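Local coordinates for protein phosphoribosylformylglycinamidine synthase 2 (Thermus thermophilus, PDB 3VIU) that carries two successive pairs of AIR synthase-related N- and C-terminal domains and holds bound ADP and a magnesium ion, at residues A[560-565]-A[662-667]; A[642-647]-A[683-688]; A[553-558]-A[631-636]; A[607-612]-A[675-680]. All coordinates share one frame; numbering follows the deposited sequence.

Contact 1. Residues A[560-565]-A[662-667]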
loop_
_atom_site.group_PDB
_atom_site.type_symbol
_atom_site.label_atom_id
_atom_site.label_comp_id
_atom_site.label_asym_id
_atom_site.label_seq_id
_atom_site.Cartn_x
_atom_site.Cartn_y
_atom_site.Cartn_z
ATOM N N PRO A 560 -11.325 -33.812 -0.711
ATOM C CA PRO A 560 -10.654 -34.814 0.123
ATOM C C PRO A 560 -9.738 -35.723 -0.704
ATOM O O PRO A 560 -9.947 -35.883 -1.908
ATOM C CB PRO A 560 -11.821 -35.579 0.738
ATOM C CG PRO A 560 -12.853 -35.528 -0.355
ATOM C CD PRO A 560 -12.771 -34.088 -0.806
ATOM N N GLY A 561 -8.722 -36.300 -0.059
ATOM C CA GLY A 561 -7.821 -37.207 -0.753
ATOM C C GLY A 561 -6.593 -36.614 -1.415
ATOM O O GLY A 561 -5.781 -37.341 -1.982
ATOM N N GLU A 562 -6.446 -35.297 -1.365
ATOM C CA GLU A 562 -5.283 -34.663 -1.968
ATOM C C GLU A 562 -4.103 -34.786 -1.017
ATOM O O GLU A 562 -4.272 -34.723 0.200
ATOM C CB GLU A 562 -5.572 -33.189 -2.269
ATOM C CG GLU A 562 -6.480 -32.976 -3.478
ATOM C CD GLU A 562 -6.608 -31.516 -3.890
ATOM O OE1 GLU A 562 -7.041 -31.273 -5.037
ATOM O OE2 GLU A 562 -6.287 -30.616 -3.079
ATOM N N VAL A 563 -2.910 -34.989 -1.565
ATOM C CA VAL A 563 -1.725 -35.096 -0.727
ATOM C C VAL A 563 -1.332 -33.669 -0.336
ATOM O O VAL A 563 -1.296 -32.773 -1.181
ATOM C CB VAL A 563 -0.543 -35.775 -1.470
ATOM C CG1 VAL A 563 0.649 -35.911 -0.534
ATOM C CG2 VAL A 563 -0.963 -37.146 -1.990
ATOM N N LEU A 564 -1.049 -33.474 0.948
ATOM C CA LEU A 564 -0.678 -32.168 1.484
ATOM C C LEU A 564 0.812 -32.100 1.810
ATOM O O LEU A 564 1.298 -32.825 2.670
ATOM C CB LEU A 564 -1.515 -31.881 2.742
ATOM C CG LEU A 564 -1.164 -30.653 3.599
ATOM C CD1 LEU A 564 -1.170 -29.402 2.740
ATOM C CD2 LEU A 564 -2.164 -30.531 4.755
ATOM N N LEU A 565 1.532 -31.223 1.123
ATOM C CA LEU A 565 2.970 -31.077 1.339
ATOM C C LEU A 565 3.365 -29.707 1.910
ATOM O O LEU A 565 2.572 -28.763 1.929
ATOM C CB LEU A 565 3.739 -31.274 0.027
ATOM C CG LEU A 565 3.648 -32.566 -0.774
ATOM C CD1 LEU A 565 2.312 -32.636 -1.537
ATOM C CD2 LEU A 565 4.809 -32.598 -1.761
ATOM N N LEU A 662 2.616 -24.297 1.908
ATOM C CA LEU A 662 1.827 -25.523 1.919
ATOM C C LEU A 662 1.066 -25.627 0.601
ATOM O O LEU A 662 0.605 -24.621 0.071
ATOM C CB LEU A 662 0.811 -25.490 3.061
ATOM C CG LEU A 662 1.315 -25.524 4.504
ATOM C CD1 LEU A 662 0.163 -25.233 5.477
ATOM C CD2 LEU A 662 1.916 -26.887 4.772
ATOM N N PHE A 663 0.933 -26.836 0.069
ATOM C CA PHE A 663 0.178 -27.035 -1.166
ATOM C C PHE A 663 -0.245 -28.488 -1.313
ATOM O O PHE A 663 0.319 -29.376 -0.674
ATOM C CB PHE A 663 0.982 -26.581 -2.389
ATOM C CG PHE A 663 2.079 -27.518 -2.788
ATOM C CD1 PHE A 663 1.928 -28.353 -3.888
ATOM C CD2 PHE A 663 3.266 -27.565 -2.075
ATOM C CE1 PHE A 663 2.941 -29.218 -4.272
ATOM C CE2 PHE A 663 4.281 -28.423 -2.449
ATOM C CZ PHE A 663 4.118 -29.253 -3.552
ATOM N N THR A 664 -1.259 -28.726 -2.138
ATOM C CA THR A 664 -1.748 -30.078 -2.335
ATOM C C THR A 664 -1.648 -30.504 -3.795
ATOM O O THR A 664 -1.732 -29.678 -4.708
ATOM C CB THR A 664 -3.205 -30.202 -1.889
ATOM O OG1 THR A 664 -4.052 -29.603 -2.869
ATOM C CG2 THR A 664 -3.416 -29.495 -0.561
ATOM N N VAL A 665 -1.464 -31.802 -4.007
ATOM C CA VAL A 665 -1.350 -32.359 -5.351
ATOM C C VAL A 665 -2.312 -33.522 -5.447
ATOM O O VAL A 665 -2.716 -34.089 -4.431
ATOM C CB VAL A 665 0.076 -32.911 -5.631
ATOM C CG1 VAL A 665 1.094 -31.812 -5.508
ATOM C CG2 VAL A 665 0.406 -34.026 -4.656
ATOM N N GLU A 666 -2.694 -33.884 -6.663
ATOM C CA GLU A 666 -3.574 -35.022 -6.808
ATOM C C GLU A 666 -2.657 -36.228 -6.624
ATOM O O GLU A 666 -1.518 -36.231 -7.080
ATOM C CB GLU A 666 -4.245 -35.023 -8.184
ATOM C CG GLU A 666 -5.288 -36.121 -8.381
ATOM C CD GLU A 666 -4.677 -37.450 -8.823
ATOM O OE1 GLU A 666 -5.408 -38.467 -8.845
ATOM O OE2 GLU A 666 -3.470 -37.477 -9.160
ATOM N N LYS A 667 -3.167 -37.217 -5.904
ATOM C CA LYS A 667 -2.490 -38.469 -5.581
ATOM C C LYS A 667 -1.459 -38.972 -6.605
ATOM O O LYS A 667 -0.288 -39.183 -6.279
ATOM C CB LYS A 667 -3.573 -39.523 -5.374
ATOM C CG LYS A 667 -3.241 -40.673 -4.468
ATOM C CD LYS A 667 -4.544 -41.265 -3.936
ATOM C CE LYS A 667 -5.542 -41.521 -5.066
ATOM N NZ LYS A 667 -6.905 -41.878 -4.570
#
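Strands 563-565 and 662-665 run antiparallel, their axes 4.7 Å apart at 153°, with Val-563 opposite Val-665 and Leu-565 opposite Phe-663 as hydrogen-bonded pairs and Leu-564 opposite Thr-664 as the non-hydrogen-bonded pair between them. Each hydrogen-bonded pair exchanges two N-H···O bonds; the straightest runs from Leu-565 N to Phe-663 O at 2.8 Å and 172°, almost along the C=O axis. On the face of Val-563, Leu-565, Phe-663 and Val-665 the contacts are apolar. CB of Leu-565 meets Phe-663 CE2 obliquely at 3.8 Å, while Leu-565 CD1 rises above the ring plane near its rim and also touches Val-665 CG2 at 3.9 Å, the side chains of Leu-565 and Val-665 crossing at about a right angle. Val-665 CG2 also reaches CB of Val-563 at 3.8 Å. Helix 670-679 covers this face through Leu-670, Ala-673 and Thr-674. On the other face, Thr-664 holds OG1 between the backbone N and the carbonyl carbon (chi1 76°), from where it donates to OE2 of the extended Glu-562 at 2.5 Å, a very short bond whose length is uncertain because OG1 is crowded elsewhere. Leu-564 CD1 lies 4.0 Å from Thr-664 CG2, and Leu-630 of helix 625-634 packs on Leu-564. These are two inner strands of the mixed, helix-covered sheet of an AIR synthase-related C-terminal domain.

Contact 2. Residues A[642-647]-A[683-688]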
loop_
_atom_site.group_PDB
_atom_site.type_symbol
_atom_site.label_atom_id
_atom_site.label_comp_id
_atom_site.label_asym_id
_atom_site.label_seq_id
_atom_site.Cartn_x
_atom_site.Cartn_y
_atom_site.Cartn_z
ATOM N N THR A 642 -5.573 -34.179 7.690
ATOM C CA THR A 642 -4.968 -35.130 8.621
ATOM C C THR A 642 -3.482 -35.185 8.297
ATOM O O THR A 642 -3.094 -35.525 7.187
ATOM C CB THR A 642 -5.576 -36.547 8.473
ATOM O OG1 THR A 642 -6.989 -36.493 8.726
ATOM C CG2 THR A 642 -4.933 -37.503 9.462
ATOM N N VAL A 643 -2.648 -34.853 9.270
ATOM C CA VAL A 643 -1.215 -34.824 9.037
ATOM C C VAL A 643 -0.387 -35.244 10.240
ATOM O O VAL A 643 -0.906 -35.500 11.317
ATOM C CB VAL A 643 -0.769 -33.397 8.656
ATOM C CG1 VAL A 643 -1.556 -32.896 7.446
ATOM C CG2 VAL A 643 -0.983 -32.461 9.835
ATOM N N GLU A 644 0.921 -35.306 10.031
ATOM C CA GLU A 644 1.848 -35.639 11.094
ATOM C C GLU A 644 2.952 -34.591 11.179
ATOM O O GLU A 644 3.584 -34.262 10.183
ATOM C CB GLU A 644 2.515 -36.990 10.857
ATOM C CG GLU A 644 3.673 -37.218 11.834
ATOM C CD GLU A 644 4.685 -38.220 11.340
ATOM O OE1 GLU A 644 5.191 -38.040 10.211
ATOM O OE2 GLU A 644 4.982 -39.180 12.086
ATOM N N VAL A 645 3.190 -34.069 12.371
ATOM C CA VAL A 645 4.257 -33.105 12.551
ATOM C C VAL A 645 5.269 -33.826 13.428
ATOM O O VAL A 645 4.953 -34.231 14.546
ATOM C CB VAL A 645 3.752 -31.812 13.228
ATOM C CG1 VAL A 645 3.227 -32.111 14.612
ATOM C CG2 VAL A 645 4.867 -30.803 13.296
ATOM N N ARG A 646 6.480 -33.998 12.910
ATOM C CA ARG A 646 7.530 -34.719 13.624
ATOM C C ARG A 646 8.135 -34.065 14.845
ATOM O O ARG A 646 8.740 -34.738 15.680
ATOM C CB ARG A 646 8.638 -35.099 12.654
ATOM C CG ARG A 646 8.185 -36.163 11.703
ATOM C CD ARG A 646 9.288 -36.621 10.801
ATOM N NE ARG A 646 8.790 -37.641 9.888
ATOM C CZ ARG A 646 9.438 -38.056 8.809
ATOM N NH1 ARG A 646 10.625 -37.538 8.502
ATOM N NH2 ARG A 646 8.888 -38.975 8.032
ATOM N N GLU A 647 7.984 -32.756 14.962
ATOM C CA GLU A 647 8.534 -32.078 16.116
ATOM C C GLU A 647 7.408 -31.512 16.944
ATOM O O GLU A 647 6.491 -30.892 16.414
ATOM C CB GLU A 647 9.448 -30.948 15.675
ATOM C CG GLU A 647 10.589 -31.396 14.806
ATOM C CD GLU A 647 11.291 -30.227 14.165
ATOM O OE1 GLU A 647 10.683 -29.586 13.280
ATOM O OE2 GLU A 647 12.444 -29.943 14.553
ATOM N N PRO A 683 14.111 -28.088 0.925
ATOM C CA PRO A 683 13.656 -29.020 1.959
ATOM C C PRO A 683 12.143 -29.071 1.825
ATOM O O PRO A 683 11.519 -28.057 1.505
ATOM C CB PRO A 683 14.082 -28.336 3.255
ATOM C CG PRO A 683 15.241 -27.462 2.837
ATOM C CD PRO A 683 14.758 -26.910 1.526
ATOM N N TYR A 684 11.556 -30.239 2.041
ATOM C CA TYR A 684 10.108 -30.377 1.935
ATOM C C TYR A 684 9.653 -31.593 2.719
ATOM O O TYR A 684 10.472 -32.402 3.162
ATOM C CB TYR A 684 9.684 -30.520 0.465
ATOM C CG TYR A 684 9.915 -31.895 -0.130
ATOM C CD1 TYR A 684 8.992 -32.927 0.068
ATOM C CD2 TYR A 684 11.058 -32.171 -0.876
ATOM C CE1 TYR A 684 9.203 -34.200 -0.461
ATOM C CE2 TYR A 684 11.281 -33.445 -1.410
ATOM C CZ TYR A 684 10.349 -34.452 -1.197
ATOM O OH TYR A 684 10.565 -35.712 -1.709
ATOM N N ARG A 685 8.340 -31.712 2.891
ATOM C CA ARG A 685 7.759 -32.837 3.613
ATOM C C ARG A 685 6.335 -33.125 3.180
ATOM O O ARG A 685 5.577 -32.220 2.826
ATOM C CB ARG A 685 7.756 -32.579 5.122
ATOM C CG ARG A 685 9.070 -32.872 5.835
ATOM C CD ARG A 685 8.808 -33.505 7.204
ATOM N NE ARG A 685 8.267 -34.859 7.083
ATOM C CZ ARG A 685 7.233 -35.326 7.782
ATOM N NH1 ARG A 685 6.605 -34.554 8.664
ATOM N NH2 ARG A 685 6.824 -36.574 7.590
ATOM N N VAL A 686 5.984 -34.404 3.212
ATOM C CA VAL A 686 4.644 -34.848 2.875
ATOM C C VAL A 686 3.939 -35.038 4.217
ATOM O O VAL A 686 4.052 -36.090 4.840
ATOM C CB VAL A 686 4.670 -36.194 2.118
ATOM C CG1 VAL A 686 3.252 -36.603 1.747
ATOM C CG2 VAL A 686 5.538 -36.074 0.868
ATOM N N LEU A 687 3.215 -34.011 4.650
ATOM C CA LEU A 687 2.512 -34.030 5.931
ATOM C C LEU A 687 1.339 -34.991 6.045
ATOM O O LEU A 687 1.161 -35.611 7.096
ATOM C CB LEU A 687 2.029 -32.621 6.278
ATOM C CG LEU A 687 3.101 -31.528 6.241
ATOM C CD1 LEU A 687 2.456 -30.199 6.568
ATOM C CD2 LEU A 687 4.226 -31.842 7.218
ATOM N N GLY A 688 0.536 -35.098 4.984
ATOM C CA GLY A 688 -0.619 -35.987 5.003
ATOM C C GLY A 688 -1.602 -35.747 3.865
ATOM O O GLY A 688 -1.196 -35.559 2.716
#
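Main chains close in on each other where Val-643 faces Gly-688, a non-hydrogen-bonded antiparallel pair with CA atoms of the two residues only 4.2 Å apart. Gly-688, without a side chain, lets its CA come to 3.3 Å from Thr-642 O in a C-H···O contact. Beside it, Glu-644 N donates to Leu-687 O at 3.0 Å, meeting that oxygen from 27° above the carbonyl plane. Val-643 and Leu-687 lie side by side and point the same way, CB to CB at 3.8 Å, a buried apolar patch that Leu-564 extends on the Val-643 side. Leu-687 and Gly-688 together face Leu-564, which makes a classic beta bulge in strand 684-690, an inner strand of the seven-stranded sheet of this AIR synthase-related domain; the two strand segments are strongly twisted against each other, their directions 135° apart. Beyond the bulge the contact loosens into charged groups. The bent chain of Arg-685 brings NH2 to Glu-644 OE1 at 3.4 Å, a salt bridge with a weak hydrogen bond, and NH1 weakly to Glu-644 O at 3.4 Å. Glu-570 is the stronger partner of NH1. The exposed Arg-646, extended from CG to NE, lays its guanidinium on that of Arg-685, centres 3.6 Å apart and planes at 27°. Such close like charges are probably offset by Glu-644, although Arg-646 NE reaches Glu-644 OE1 only as a long ion pair of 3.6 Å.

Contact 3. Residues A[553-558]-A[631-636]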
loop_
_atom_site.group_PDB
_atom_site.type_symbol
_atom_site.label_atom_id
_atom_site.label_comp_id
_atom_site.label_asym_id
_atom_site.label_seq_id
_atom_site.Cartn_x
_atom_site.Cartn_y
_atom_site.Cartn_z
ATOM N N ALA A 553 -4.077 -20.528 -8.098
ATOM C CA ALA A 553 -4.193 -21.363 -6.924
ATOM C C ALA A 553 -4.827 -20.548 -5.816
ATOM O O ALA A 553 -4.630 -19.342 -5.736
ATOM C CB ALA A 553 -2.817 -21.856 -6.487
ATOM N N GLU A 554 -5.625 -21.197 -4.984
ATOM C CA GLU A 554 -6.225 -20.508 -3.856
ATOM C C GLU A 554 -5.849 -21.308 -2.619
ATOM O O GLU A 554 -5.377 -22.439 -2.724
ATOM C CB GLU A 554 -7.744 -20.358 -4.023
ATOM C CG GLU A 554 -8.537 -21.606 -4.319
ATOM C CD GLU A 554 -10.005 -21.277 -4.590
ATOM O OE1 GLU A 554 -10.354 -20.982 -5.754
ATOM O OE2 GLU A 554 -10.805 -21.291 -3.629
HETATM N N MSE A 555 -6.043 -20.724 -1.449
HETATM C CA MSE A 555 -5.648 -21.366 -0.207
HETATM C C MSE A 555 -6.543 -22.464 0.348
HETATM O O MSE A 555 -6.070 -23.328 1.078
HETATM C CB MSE A 555 -5.497 -20.306 0.867
HETATM C CG MSE A 555 -6.832 -19.753 1.300
HETATM SE SE MSE A 555 -6.656 -18.619 2.827
HETATM C CE MSE A 555 -6.096 -19.956 4.095
ATOM N N GLY A 556 -7.829 -22.429 0.025
ATOM C CA GLY A 556 -8.738 -23.416 0.580
ATOM C C GLY A 556 -8.648 -24.858 0.110
ATOM O O GLY A 556 -8.520 -25.125 -1.091
ATOM N N PHE A 557 -8.699 -25.796 1.053
ATOM C CA PHE A 557 -8.688 -27.199 0.671
ATOM C C PHE A 557 -9.993 -27.362 -0.096
ATOM O O PHE A 557 -11.060 -27.030 0.414
ATOM C CB PHE A 557 -8.684 -28.117 1.896
ATOM C CG PHE A 557 -7.397 -28.091 2.678
ATOM C CD1 PHE A 557 -6.168 -28.082 2.025
ATOM C CD2 PHE A 557 -7.420 -28.115 4.071
ATOM C CE1 PHE A 557 -4.979 -28.100 2.745
ATOM C CE2 PHE A 557 -6.237 -28.135 4.806
ATOM C CZ PHE A 557 -5.009 -28.127 4.142
ATOM N N ARG A 558 -9.919 -27.871 -1.319
ATOM C CA ARG A 558 -11.123 -27.999 -2.117
ATOM C C ARG A 558 -11.749 -29.374 -2.211
ATOM O O ARG A 558 -12.940 -29.493 -2.508
ATOM C CB ARG A 558 -10.867 -27.440 -3.519
ATOM C CG ARG A 558 -11.440 -26.037 -3.695
ATOM C CD ARG A 558 -11.128 -25.443 -5.057
ATOM N NE ARG A 558 -9.723 -25.076 -5.184
ATOM C CZ ARG A 558 -9.217 -24.422 -6.224
ATOM N NH1 ARG A 558 -7.928 -24.126 -6.259
ATOM N NH2 ARG A 558 -10.001 -24.064 -7.232
ATOM N N ALA A 631 -5.162 -24.420 9.704
ATOM C CA ALA A 631 -6.565 -24.156 10.014
ATOM C C ALA A 631 -7.226 -23.205 9.011
ATOM O O ALA A 631 -8.395 -23.372 8.663
ATOM C CB ALA A 631 -6.696 -23.602 11.434
ATOM N N GLU A 632 -6.477 -22.208 8.551
ATOM C CA GLU A 632 -7.013 -21.247 7.590
ATOM C C GLU A 632 -7.410 -21.904 6.278
ATOM O O GLU A 632 -8.281 -21.404 5.571
ATOM C CB GLU A 632 -5.994 -20.131 7.317
ATOM C CG GLU A 632 -5.783 -19.195 8.505
ATOM C CD GLU A 632 -4.767 -18.103 8.232
ATOM O OE1 GLU A 632 -5.033 -16.937 8.607
ATOM O OE2 GLU A 632 -3.702 -18.406 7.653
HETATM N N MSE A 633 -6.787 -23.032 5.959
HETATM C CA MSE A 633 -7.082 -23.706 4.703
HETATM C C MSE A 633 -8.360 -24.527 4.727
HETATM O O MSE A 633 -8.894 -24.881 3.681
HETATM C CB MSE A 633 -5.899 -24.582 4.290
HETATM C CG MSE A 633 -4.635 -23.785 4.014
HETATM SE SE MSE A 633 -3.082 -24.906 3.691
HETATM C CE MSE A 633 -3.196 -25.081 1.763
ATOM N N THR A 634 -8.860 -24.812 5.921
ATOM C CA THR A 634 -10.079 -25.593 6.068
ATOM C C THR A 634 -11.344 -24.717 6.064
ATOM O O THR A 634 -12.453 -25.211 5.849
ATOM C CB THR A 634 -10.055 -26.366 7.381
ATOM O OG1 THR A 634 -10.284 -25.459 8.461
ATOM C CG2 THR A 634 -8.702 -27.033 7.585
ATOM N N PHE A 635 -11.176 -23.418 6.295
ATOM C CA PHE A 635 -12.313 -22.496 6.344
ATOM C C PHE A 635 -13.098 -22.236 5.046
ATOM O O PHE A 635 -14.333 -22.288 5.038
ATOM C CB PHE A 635 -11.869 -21.137 6.901
ATOM C CG PHE A 635 -11.273 -21.201 8.279
ATOM C CD1 PHE A 635 -11.672 -22.182 9.188
ATOM C CD2 PHE A 635 -10.349 -20.243 8.689
ATOM C CE1 PHE A 635 -11.160 -22.205 10.488
ATOM C CE2 PHE A 635 -9.829 -20.256 9.988
ATOM C CZ PHE A 635 -10.237 -21.238 10.889
ATOM N N PRO A 636 -12.400 -21.944 3.935
ATOM C CA PRO A 636 -13.093 -21.672 2.672
ATOM C C PRO A 636 -14.131 -22.678 2.171
ATOM O O PRO A 636 -15.205 -22.274 1.725
ATOM C CB PRO A 636 -11.942 -21.471 1.685
ATOM C CG PRO A 636 -10.879 -20.870 2.545
ATOM C CD PRO A 636 -10.948 -21.764 3.772
HETATM O O HOH W 1 -11.386 -25.572 2.702
#
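Polar contacts centre on Met-633 O near the end of helix 625-634. Phe-557 N donates to it at 2.8 Å and 173°, in the carbonyl plane, and water 1 donates both to Met-633 O and, at 2.7 Å, to Phe-557 O. A weaker C-H···O contact joins Gly-556 CA to the same Met-633 oxygen at 3.4 Å. Aromatic contacts follow: CB of selenomethionine Met-633 sits over the centre of the Phe-557 ring, 3.6 Å from the centroid, and its SE lies obliquely 4.5 Å from that centroid in a Met-aromatic contact. Thr-634 CG2 approaches the ring edge. The methyl CE of selenomethionine Met-555, its chain bent at the last torsion, is crowded against Glu-632, 3.0 Å from Glu-632 O and 3.2 Å from Glu-632 CB; its apolar neighbour is Met-633 CG, while Pro-636 CG rests against Gly-556 CA. Residues 553-558 belong to the connection from strand 538-548 of the six-stranded sheet to strand 563-567 of the seven-stranded one, and the Phe-557 bond joins it to helix 625-634, whose Glu-632 side chain is about 6 Å from the bound magnesium ion.

Contact 4. Residues A[607-612]-A[675-680]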
loop_
_atom_site.group_PDB
_atom_site.type_symbol
_atom_site.label_atom_id
_atom_site.label_comp_id
_atom_site.label_asym_id
_atom_site.label_seq_id
_atom_site.Cartn_x
_atom_site.Cartn_y
_atom_site.Cartn_z
ATOM N N ARG A 607 5.472 -21.158 -8.032
ATOM C CA ARG A 607 4.870 -20.685 -9.274
ATOM C C ARG A 607 4.980 -21.776 -10.350
ATOM O O ARG A 607 4.022 -22.021 -11.085
ATOM C CB ARG A 607 5.533 -19.386 -9.764
ATOM C CG ARG A 607 5.304 -18.188 -8.839
ATOM C CD ARG A 607 5.590 -16.845 -9.534
ATOM N NE ARG A 607 6.955 -16.746 -10.052
ATOM C CZ ARG A 607 7.998 -16.291 -9.365
ATOM N NH1 ARG A 607 7.852 -15.874 -8.111
ATOM N NH2 ARG A 607 9.195 -16.262 -9.935
ATOM N N ASP A 608 6.136 -22.435 -10.435
ATOM C CA ASP A 608 6.329 -23.502 -11.417
ATOM C C ASP A 608 5.310 -24.601 -11.198
ATOM O O ASP A 608 4.632 -25.042 -12.131
ATOM C CB ASP A 608 7.726 -24.109 -11.312
ATOM C CG ASP A 608 8.785 -23.221 -11.903
ATOM O OD1 ASP A 608 8.444 -22.382 -12.769
ATOM O OD2 ASP A 608 9.965 -23.359 -11.516
ATOM N N LEU A 609 5.229 -25.035 -9.946
ATOM C CA LEU A 609 4.313 -26.076 -9.522
ATOM C C LEU A 609 2.887 -25.778 -9.988
ATOM O O LEU A 609 2.185 -26.661 -10.483
ATOM C CB LEU A 609 4.372 -26.179 -7.995
ATOM C CG LEU A 609 4.703 -27.505 -7.300
ATOM C CD1 LEU A 609 5.672 -28.342 -8.110
ATOM C CD2 LEU A 609 5.270 -27.191 -5.930
ATOM N N ILE A 610 2.472 -24.526 -9.851
ATOM C CA ILE A 610 1.122 -24.119 -10.233
ATOM C C ILE A 610 0.940 -23.951 -11.751
ATOM O O ILE A 610 -0.089 -24.349 -12.301
ATOM C CB ILE A 610 0.741 -22.802 -9.513
ATOM C CG1 ILE A 610 -0.773 -22.694 -9.340
ATOM C CG2 ILE A 610 1.239 -21.608 -10.307
ATOM C CD1 ILE A 610 -1.530 -22.405 -10.613
ATOM N N GLN A 611 1.930 -23.370 -12.424
ATOM C CA GLN A 611 1.837 -23.165 -13.865
ATOM C C GLN A 611 1.825 -24.495 -14.614
ATOM O O GLN A 611 1.207 -24.617 -15.667
ATOM C CB GLN A 611 2.996 -22.290 -14.355
ATOM C CG GLN A 611 3.093 -20.951 -13.621
ATOM C CD GLN A 611 4.273 -20.103 -14.070
ATOM O OE1 GLN A 611 5.398 -20.596 -14.197
ATOM N NE2 GLN A 611 4.023 -18.816 -14.300
ATOM N N ARG A 612 2.511 -25.493 -14.068
ATOM C CA ARG A 612 2.553 -26.803 -14.699
ATOM C C ARG A 612 1.308 -27.601 -14.345
ATOM O O ARG A 612 1.197 -28.768 -14.711
ATOM C CB ARG A 612 3.776 -27.585 -14.242
ATOM C CG ARG A 612 5.093 -26.975 -14.631
ATOM C CD ARG A 612 6.213 -27.835 -14.098
ATOM N NE ARG A 612 7.527 -27.293 -14.414
ATOM C CZ ARG A 612 8.669 -27.882 -14.077
ATOM N NH1 ARG A 612 8.650 -29.034 -13.416
ATOM N NH2 ARG A 612 9.828 -27.318 -14.392
ATOM N N LEU A 675 9.740 -34.469 -7.256
ATOM C CA LEU A 675 10.917 -34.505 -8.102
ATOM C C LEU A 675 11.341 -33.058 -8.362
ATOM O O LEU A 675 12.527 -32.729 -8.326
ATOM C CB LEU A 675 10.580 -35.225 -9.412
ATOM C CG LEU A 675 11.709 -35.820 -10.259
ATOM C CD1 LEU A 675 12.502 -34.715 -10.936
ATOM C CD2 LEU A 675 12.607 -36.686 -9.372
ATOM N N LEU A 676 10.359 -32.188 -8.595
ATOM C CA LEU A 676 10.621 -30.775 -8.860
ATOM C C LEU A 676 11.290 -30.087 -7.664
ATOM O O LEU A 676 12.318 -29.420 -7.815
ATOM C CB LEU A 676 9.311 -30.067 -9.229
ATOM C CG LEU A 676 9.300 -28.556 -9.511
ATOM C CD1 LEU A 676 8.057 -28.198 -10.323
ATOM C CD2 LEU A 676 9.316 -27.768 -8.198
ATOM N N LEU A 677 10.720 -30.255 -6.476
ATOM C CA LEU A 677 11.290 -29.634 -5.289
ATOM C C LEU A 677 12.721 -30.105 -5.057
ATOM O O LEU A 677 13.593 -29.313 -4.694
ATOM C CB LEU A 677 10.432 -29.943 -4.064
ATOM C CG LEU A 677 9.005 -29.407 -4.130
ATOM C CD1 LEU A 677 8.240 -29.870 -2.911
ATOM C CD2 LEU A 677 9.027 -27.892 -4.227
ATOM N N GLU A 678 12.963 -31.396 -5.268
ATOM C CA GLU A 678 14.297 -31.955 -5.087
ATOM C C GLU A 678 15.316 -31.351 -6.048
ATOM O O GLU A 678 16.437 -31.044 -5.654
ATOM C CB GLU A 678 14.253 -33.469 -5.259
ATOM C CG GLU A 678 14.136 -34.217 -3.954
ATOM C CD GLU A 678 13.421 -35.533 -4.108
ATOM O OE1 GLU A 678 13.603 -36.189 -5.158
ATOM O OE2 GLU A 678 12.681 -35.915 -3.175
ATOM N N GLU A 679 14.926 -31.181 -7.307
ATOM C CA GLU A 679 15.826 -30.605 -8.302
ATOM C C GLU A 679 16.142 -29.150 -7.974
ATOM O O GLU A 679 17.042 -28.557 -8.570
ATOM C CB GLU A 679 15.213 -30.697 -9.705
ATOM C CG GLU A 679 14.874 -32.119 -10.129
ATOM C CD GLU A 679 14.421 -32.224 -11.575
ATOM O OE1 GLU A 679 13.491 -31.485 -11.971
ATOM O OE2 GLU A 679 14.994 -33.058 -12.313
ATOM N N ARG A 680 15.394 -28.582 -7.031
ATOM C CA ARG A 680 15.601 -27.202 -6.609
ATOM C C ARG A 680 16.336 -27.160 -5.273
ATOM O O ARG A 680 16.525 -26.088 -4.699
ATOM C CB ARG A 680 14.260 -26.480 -6.462
ATOM C CG ARG A 680 13.422 -26.434 -7.721
ATOM C CD ARG A 680 14.143 -25.708 -8.840
ATOM N NE ARG A 680 13.361 -25.728 -10.073
ATOM C CZ ARG A 680 12.211 -25.081 -10.246
ATOM N NH1 ARG A 680 11.700 -24.349 -9.267
ATOM N NH2 ARG A 680 11.568 -25.175 -11.400
#
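Asp-608 places CG anti to its carbonyl carbon, beside the backbone N, and Arg-680 folds back at its second torsion (chi2 -61°), so that carboxylate and guanidinium meet across the two helices. Asp-608 OD2 takes both guanidinium ends: NH2 of Arg-680 at 2.4 Å, very short, and NH1 of Arg-680 at 3.0 Å, weakly. The oxygen lies near the guanidinium plane, yet the nitrogen comes from above the carboxylate plane. Deeper in, Leu-609 takes a non-staggered first torsion (chi1 -124°) and brings CD1 to 3.3 Å from Leu-676 CD1, a tight methyl contact consistent with local strain. Leu-676 CD1 also lies over one face of the Arg-612 guanidinium, 3.3 Å from its NH1, tip to tip. Leu-609 CD2 and Leu-677 CD2 meet at 4.2 Å. With axes 11.1 Å apart at 152°, the segments form a wide antiparallel helix pair, with a salt bridge at its more exposed side and a buried leucine seam beside it, in the helical layer on one side of the domain's mixed sheet.

Overall arrangement
All four contacts lie on one side of the chain's centre, around the seven-stranded sheet that includes strands 563-567, 661-665 and 684-690. Contacts 1 and 2, centres 12 Å apart, meet within it: Leu-564 N probably hydrogen-bonds Gly-688 O at 2.7 Å. Contacts 3 and 4 lie against opposite faces: Phe-557 of contact 3 touches Leu-564 and Thr-664, whereas Phe-663 fits against Leu-609 and Leu-677 of contact 4. Along the chain, contact 3 closes before contact 2 opens, centres about 17 Å apart; every other pair interleaves. Segments 63 to 97 residues apart in contacts 1, 3 and 4 are thus tied into one layered alpha/beta domain, with helices on both faces of the sheet and the connection from the six-stranded sheet packed against it.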